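Local coordinates for large adhesion protein (Lap) involved in biofilm formation (PDB 6XI3) that is a biofilm adhesin whose tandem Ig-like, calcium-binding beta-sandwich domains probably extend it toward its target, at residues I381-A393 with A402-T414. Sequence-based numbering, arbitrary orientation.
Sequences ISSLVDGDLTVEA and ALTDSANGALDAT. With NA (sodium ion), chain H; CA (calcium ion), chain C.
Between Gly-387 and Leu-411, antiparallel hydrogen-bonded pairing begins and repeats at Leu-389/Gly-409, Val-391/Ala-407 and Ala-393/Asp-405, the strand axes approaching to 4.3 Å at 142°. Beyond the Gly-387/Leu-411 pair, the Asp-386 carboxylate receives two backbone N-H groups: Ala-413 N reaches OD1 at 2.9 Å, 31° out of the carboxylate plane, and Thr-414 N meets the syn lone pair of OD2 at 3.0 Å. OD2 also binds calcium at 2.5 Å, beside Asp-412 OD1, Thr-414 O and a water, so the two N-H bonds fix the rotation of a metal ligand. Leu-411, with CG anti to its N (chi1 177°), extends off the strand: its CD1 meets Ile-381 CD1 tip to tip at 3.9 Å, CD2 touches Leu-384 CB at 3.8 Å, and CB lies 4.0 Å from Leu-389 CG. On the opposite face, Glu-392 bends at chi2, and a water donates to its OE1 and bonds weakly with Thr-404 OG1. Sodium bridges Val-385 O and Asp-388 O, with Ser-357 OG a further ligand. This C-terminal hairpin of an Ig-like beta-sandwich domain pairs onward through strand 387-396 with strand 349-356, while 402-411 is outermost, Asp-405 OD2 bonding Val-323 N of strand 320-329.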
ATOM      1  N   ILE A 381      -4.147  70.856 -16.538  1.00 24.84           N
ATOM      2  CA  ILE A 381      -4.951  70.766 -17.792  1.00 26.66           C
ATOM      3  C   ILE A 381      -4.801  72.069 -18.559  1.00 25.31           C
ATOM      4  O   ILE A 381      -5.675  72.341 -19.389  1.00 27.31           O
ATOM      5  CB  ILE A 381      -6.419  70.417 -17.506  1.00 27.37           C
ATOM      6  CG1 ILE A 381      -7.133  71.470 -16.654  1.00 28.05           C
ATOM      7  CG2 ILE A 381      -6.504  69.030 -16.874  1.00 29.13           C
ATOM      8  CD1 ILE A 381      -8.634  71.282 -16.647  1.00 29.92           C
ATOM      9  N   SER A 382      -3.719  72.812 -18.312  1.00 27.37           N
ATOM     10  CA  SER A 382      -3.394  74.056 -19.062  1.00 28.19           C
ATOM     11  C   SER A 382      -3.240  73.769 -20.573  1.00 32.75           C
ATOM     12  O   SER A 382      -3.339  74.733 -21.343  1.00 30.01           O
ATOM     13  CB  SER A 382      -2.187  74.775 -18.498  1.00 29.93           C
ATOM     14  OG  SER A 382      -1.030  73.947 -18.546  1.00 29.28           O
ATOM     15  N   SER A 383      -3.002  72.522 -20.999  1.00 27.36           N
ATOM     16  CA  SER A 383      -2.912  72.141 -22.433  1.00 31.46           C
ATOM     17  C   SER A 383      -4.303  71.945 -23.047  1.00 30.68           C
ATOM     18  O   SER A 383      -4.365  71.780 -24.268  1.00 33.02           O
ATOM     19  CB  SER A 383      -2.068  70.885 -22.630  1.00 34.40           C
ATOM     20  OG  SER A 383      -2.725  69.741 -22.100  1.00 30.59           O
ATOM     21  N   LEU A 384      -5.379  71.895 -22.255  1.00 30.15           N
ATOM     22  CA  LEU A 384      -6.747  71.681 -22.800  1.00 28.20           C
ATOM     23  C   LEU A 384      -7.380  73.040 -23.103  1.00 29.26           C
ATOM     24  O   LEU A 384      -6.931  74.036 -22.520  1.00 27.51           O
ATOM     25  CB  LEU A 384      -7.582  70.896 -21.790  1.00 27.14           C
ATOM     26  CG  LEU A 384      -6.995  69.538 -21.394  1.00 28.01           C
ATOM     27  CD1 LEU A 384      -7.975  68.718 -20.554  1.00 28.16           C
ATOM     28  CD2 LEU A 384      -6.584  68.756 -22.638  1.00 29.08           C
ATOM     29  N   VAL A 385      -8.449  73.050 -23.892  1.00 31.25           N
ATOM     30  CA  VAL A 385      -9.141  74.305 -24.304  1.00 34.24           C
ATOM     31  C   VAL A 385     -10.507  74.357 -23.621  1.00 33.91           C
ATOM     32  O   VAL A 385     -11.055  73.296 -23.245  1.00 30.24           O
ATOM     33  CB  VAL A 385      -9.260  74.443 -25.833  1.00 34.83           C
ATOM     34  CG1 VAL A 385      -7.894  74.432 -26.490  1.00 37.34           C
ATOM     35  CG2 VAL A 385     -10.180  73.398 -26.448  1.00 37.48           C
ATOM     36  N   ASP A 386     -11.052  75.562 -23.498  1.00 30.44           N
ATOM     37  CA  ASP A 386     -12.375  75.766 -22.864  1.00 34.68           C
ATOM     38  C   ASP A 386     -13.434  74.928 -23.575  1.00 33.34           C
ATOM     39  O   ASP A 386     -13.308  74.703 -24.788  1.00 33.81           O
ATOM     40  CB  ASP A 386     -12.719  77.251 -22.830  1.00 35.94           C
ATOM     41  CG  ASP A 386     -11.936  77.990 -21.762  1.00 34.75           C
ATOM     42  OD1 ASP A 386     -11.046  77.364 -21.083  1.00 31.59           O
ATOM     43  OD2 ASP A 386     -12.250  79.163 -21.589  1.00 34.82           O
ATOM     44  N   GLY A 387     -14.441  74.522 -22.810  1.00 31.04           N
ATOM     45  CA  GLY A 387     -15.592  73.723 -23.242  1.00 32.94           C
ATOM     46  C   GLY A 387     -15.648  72.427 -22.446  1.00 34.66           C
ATOM     47  O   GLY A 387     -15.042  72.372 -21.346  1.00 30.32           O
ATOM     48  N   ASP A 388     -16.308  71.409 -22.997  1.00 33.13           N
ATOM     49  CA  ASP A 388     -16.571  70.127 -22.301  1.00 35.21           C
ATOM     50  C   ASP A 388     -15.235  69.477 -21.931  1.00 32.44           C
ATOM     51  O   ASP A 388     -14.236  69.633 -22.676  1.00 29.44           O
ATOM     52  CB  ASP A 388     -17.446  69.185 -23.139  1.00 38.65           C
ATOM     53  CG  ASP A 388     -18.921  69.569 -23.156  1.00 48.94           C
ATOM     54  OD1 ASP A 388     -19.337  70.397 -22.293  1.00 44.32           O
ATOM     55  OD2 ASP A 388     -19.657  69.038 -24.030  1.00 54.16           O
ATOM     56  N   LEU A 389     -15.237  68.777 -20.804  1.00 30.67           N
ATOM     57  CA  LEU A 389     -14.148  67.884 -20.352  1.00 30.84           C
ATOM     58  C   LEU A 389     -14.790  66.525 -20.136  1.00 30.50           C
ATOM     59  O   LEU A 389     -15.874  66.491 -19.534  1.00 30.85           O
ATOM     60  CB  LEU A 389     -13.534  68.357 -19.029  1.00 29.85           C
ATOM     61  CG  LEU A 389     -12.685  69.624 -19.063  1.00 31.94           C
ATOM     62  CD1 LEU A 389     -11.990  69.819 -17.723  1.00 33.43           C
ATOM     63  CD2 LEU A 389     -11.663  69.602 -20.184  1.00 33.08           C
ATOM     64  N   THR A 390     -14.115  65.472 -20.583  1.00 32.00           N
ATOM     65  CA  THR A 390     -14.482  64.074 -20.281  1.00 34.08           C
ATOM     66  C   THR A 390     -13.294  63.419 -19.588  1.00 33.94           C
ATOM     67  O   THR A 390     -12.190  63.462 -20.142  1.00 32.71           O
ATOM     68  CB  THR A 390     -14.870  63.289 -21.539  1.00 36.34           C
ATOM     69  OG1 THR A 390     -15.899  64.037 -22.177  1.00 35.22           O
ATOM     70  CG2 THR A 390     -15.353  61.896 -21.196  1.00 36.41           C
ATOM     71  N   VAL A 391     -13.533  62.928 -18.381  1.00 33.29           N
ATOM     72  CA  VAL A 391     -12.538  62.194 -17.563  1.00 32.54           C
ATOM     73  C   VAL A 391     -12.854  60.709 -17.754  1.00 35.78           C
ATOM     74  O   VAL A 391     -14.031  60.350 -17.599  1.00 35.35           O
ATOM     75  CB  VAL A 391     -12.630  62.604 -16.089  1.00 32.85           C
ATOM     76  CG1 VAL A 391     -11.776  61.706 -15.190  1.00 34.65           C
ATOM     77  CG2 VAL A 391     -12.256  64.073 -15.893  1.00 33.04           C
ATOM     78  N   GLU A 392     -11.855  59.900 -18.110  1.00 35.57           N
ATOM     79  CA  GLU A 392     -11.986  58.422 -18.195  1.00 35.53           C
ATOM     80  C   GLU A 392     -10.962  57.810 -17.226  1.00 32.58           C
ATOM     81  O   GLU A 392      -9.799  58.218 -17.238  1.00 29.42           O
ATOM     82  CB  GLU A 392     -11.831  57.975 -19.648  1.00 44.40           C
ATOM     83  CG  GLU A 392     -11.770  56.464 -19.840  1.00 57.04           C
ATOM     84  CD  GLU A 392     -13.116  55.753 -19.828  1.00 67.74           C
ATOM     85  OE1 GLU A 392     -14.157  56.437 -19.672  1.00 73.32           O
ATOM     86  OE2 GLU A 392     -13.127  54.511 -19.978  1.00 76.17           O
ATOM     87  N   ALA A 393     -11.396  56.870 -16.394  1.00 27.83           N
ATOM     88  CA  ALA A 393     -10.490  56.105 -15.516  1.00 27.52           C
ATOM     89  C   ALA A 393     -10.645  54.609 -15.794  1.00 27.81           C
ATOM     90  O   ALA A 393     -11.786  54.153 -16.002  1.00 25.48           O
ATOM     91  CB  ALA A 393     -10.783  56.458 -14.086  1.00 27.84           C
ATOM     92  N   ALA A 402     -10.976  44.995 -17.640  1.00 30.31           N
ATOM     93  CA  ALA A 402     -10.777  46.466 -17.692  1.00 35.76           C
ATOM     94  C   ALA A 402     -12.004  47.139 -17.072  1.00 30.96           C
ATOM     95  O   ALA A 402     -13.082  47.101 -17.664  1.00 36.92           O
ATOM     96  CB  ALA A 402     -10.550  46.935 -19.111  1.00 37.54           C
ATOM     97  N   LEU A 403     -11.868  47.636 -15.856  1.00 32.18           N
ATOM     98  CA  LEU A 403     -12.980  48.288 -15.122  1.00 29.00           C
ATOM     99  C   LEU A 403     -12.859  49.783 -15.361  1.00 32.46           C
ATOM    100  O   LEU A 403     -11.756  50.296 -15.083  1.00 32.39           O
ATOM    101  CB  LEU A 403     -12.846  47.972 -13.646  1.00 28.43           C
ATOM    102  CG  LEU A 403     -12.764  46.484 -13.352  1.00 28.16           C
ATOM    103  CD1 LEU A 403     -12.364  46.306 -11.901  1.00 29.48           C
ATOM    104  CD2 LEU A 403     -14.102  45.801 -13.691  1.00 29.68           C
ATOM    105  N   THR A 404     -13.910  50.405 -15.906  1.00 31.06           N
ATOM    106  CA  THR A 404     -13.875  51.817 -16.369  1.00 30.84           C
ATOM    107  C   THR A 404     -15.085  52.589 -15.858  1.00 30.06           C
ATOM    108  O   THR A 404     -16.094  51.985 -15.410  1.00 30.67           O
ATOM    109  CB  THR A 404     -13.787  51.971 -17.888  1.00 33.35           C
ATOM    110  OG1 THR A 404     -14.999  51.478 -18.448  1.00 37.59           O
ATOM    111  CG2 THR A 404     -12.602  51.263 -18.494  1.00 34.73           C
ATOM    112  N   ASP A 405     -14.928  53.908 -15.896  1.00 29.75           N
ATOM    113  CA  ASP A 405     -15.977  54.890 -15.584  1.00 30.86           C
ATOM    114  C   ASP A 405     -15.544  56.203 -16.233  1.00 31.42           C
ATOM    115  O   ASP A 405     -14.359  56.334 -16.562  1.00 29.06           O
ATOM    116  CB  ASP A 405     -16.243  55.013 -14.081  1.00 32.55           C
ATOM    117  CG  ASP A 405     -17.506  55.820 -13.801  1.00 32.77           C
ATOM    118  OD1 ASP A 405     -18.374  55.858 -14.706  1.00 37.57           O
ATOM    119  OD2 ASP A 405     -17.612  56.416 -12.706  1.00 35.63           O
ATOM    120  N   SER A 406     -16.503  57.075 -16.498  1.00 32.70           N
ATOM    121  CA  SER A 406     -16.247  58.434 -17.025  1.00 34.08           C
ATOM    122  C   SER A 406     -16.972  59.457 -16.153  1.00 34.16           C
ATOM    123  O   SER A 406     -17.869  59.093 -15.350  1.00 33.15           O
ATOM    124  CB  SER A 406     -16.612  58.544 -18.483  1.00 37.26           C
ATOM    125  OG  SER A 406     -18.018  58.523 -18.637  1.00 43.96           O
ATOM    126  N   ALA A 407     -16.507  60.695 -16.224  1.00 30.77           N
ATOM    127  CA  ALA A 407     -17.196  61.850 -15.634  1.00 28.69           C
ATOM    128  C   ALA A 407     -17.005  63.048 -16.562  1.00 29.50           C
ATOM    129  O   ALA A 407     -16.059  63.061 -17.394  1.00 33.33           O
ATOM    130  CB  ALA A 407     -16.678  62.097 -14.256  1.00 28.37           C
ATOM    131  N   ASN A 408     -17.926  63.982 -16.462  1.00 32.17           N
ATOM    132  CA  ASN A 408     -18.052  65.105 -17.415  1.00 34.83           C
ATOM    133  C   ASN A 408     -17.923  66.374 -16.590  1.00 31.56           C
ATOM    134  O   ASN A 408     -18.379  66.389 -15.439  1.00 26.02           O
ATOM    135  CB  ASN A 408     -19.376  65.077 -18.185  1.00 41.22           C
ATOM    136  CG  ASN A 408     -19.522  63.858 -19.069  1.00 47.39           C
ATOM    137  OD1 ASN A 408     -20.464  63.089 -18.896  1.00 61.18           O
ATOM    138  ND2 ASN A 408     -18.600  63.663 -19.999  1.00 42.70           N
ATOM    139  N   GLY A 409     -17.307  67.386 -17.180  1.00 30.55           N
ATOM    140  CA  GLY A 409     -17.308  68.737 -16.614  1.00 29.84           C
ATOM    141  C   GLY A 409     -16.969  69.710 -17.701  1.00 31.07           C
ATOM    142  O   GLY A 409     -17.155  69.372 -18.904  1.00 27.45           O
ATOM    143  N   ALA A 410     -16.415  70.842 -17.292  1.00 29.24           N
ATOM    144  CA  ALA A 410     -16.177  71.996 -18.173  1.00 31.12           C
ATOM    145  C   ALA A 410     -14.933  72.712 -17.673  1.00 28.24           C
ATOM    146  O   ALA A 410     -14.663  72.711 -16.443  1.00 28.18           O
ATOM    147  CB  ALA A 410     -17.391  72.890 -18.206  1.00 30.11           C
ATOM    148  N   LEU A 411     -14.174  73.221 -18.626  1.00 25.87           N
ATOM    149  CA  LEU A 411     -13.055  74.136 -18.404  1.00 27.01           C
ATOM    150  C   LEU A 411     -13.472  75.521 -18.906  1.00 27.77           C
ATOM    151  O   LEU A 411     -13.956  75.616 -20.041  1.00 26.64           O
ATOM    152  CB  LEU A 411     -11.883  73.575 -19.204  1.00 28.02           C
ATOM    153  CG  LEU A 411     -10.608  74.399 -19.200  1.00 27.30           C
ATOM    154  CD1 LEU A 411     -10.147  74.688 -17.776  1.00 29.39           C
ATOM    155  CD2 LEU A 411      -9.541  73.656 -19.980  1.00 29.58           C
ATOM    156  N   ASP A 412     -13.238  76.544 -18.105  1.00 26.84           N
ATOM    157  CA  ASP A 412     -13.555  77.952 -18.467  1.00 27.23           C
ATOM    158  C   ASP A 412     -12.424  78.822 -17.904  1.00 27.13           C
ATOM    159  O   ASP A 412     -12.626  79.537 -16.906  1.00 28.00           O
ATOM    160  CB  ASP A 412     -14.963  78.319 -17.996  1.00 25.32           C
ATOM    161  CG  ASP A 412     -15.388  79.725 -18.430  1.00 28.85           C
ATOM    162  OD1 ASP A 412     -14.798  80.231 -19.401  1.00 26.12           O
ATOM    163  OD2 ASP A 412     -16.319  80.275 -17.817  1.00 24.85           O
ATOM    164  N   ALA A 413     -11.239  78.647 -18.471  1.00 29.34           N
ATOM    165  CA  ALA A 413      -9.990  79.317 -18.065  1.00 28.89           C
ATOM    166  C   ALA A 413      -9.847  80.659 -18.790  1.00 33.39           C
ATOM    167  O   ALA A 413      -9.122  81.451 -18.264  1.00 36.87           O
ATOM    168  CB  ALA A 413      -8.810  78.427 -18.368  1.00 29.23           C
ATOM    169  N   THR A 414     -10.492  80.874 -19.950  1.00 38.16           N
ATOM    170  CA  THR A 414     -10.394  82.117 -20.777  1.00 43.82           C
ATOM    171  C   THR A 414     -11.714  82.910 -20.717  1.00 41.79           C
ATOM    172  O   THR A 414     -12.753  82.248 -20.937  1.00 32.90           O
ATOM    173  CB  THR A 414     -10.034  81.780 -22.235  1.00 52.29           C
ATOM    174  OG1 THR A 414      -8.842  80.998 -22.178  1.00 48.85           O
ATOM    175  CG2 THR A 414      -9.815  82.993 -23.125  1.00 50.10           C
TER
HETATM  176 NA    NA H 507     -12.962  71.712 -24.036  1.00 45.03          NA
HETATM  177 CA    CA C 502     -14.170  80.688 -21.616  1.00 31.98          CA
HETATM  178  O   HOH W   1     -16.235  54.545 -18.796  1.00 53.29           O
HETATM  179  O   HOH W   2     -15.696  79.104 -22.286  1.00 30.75           O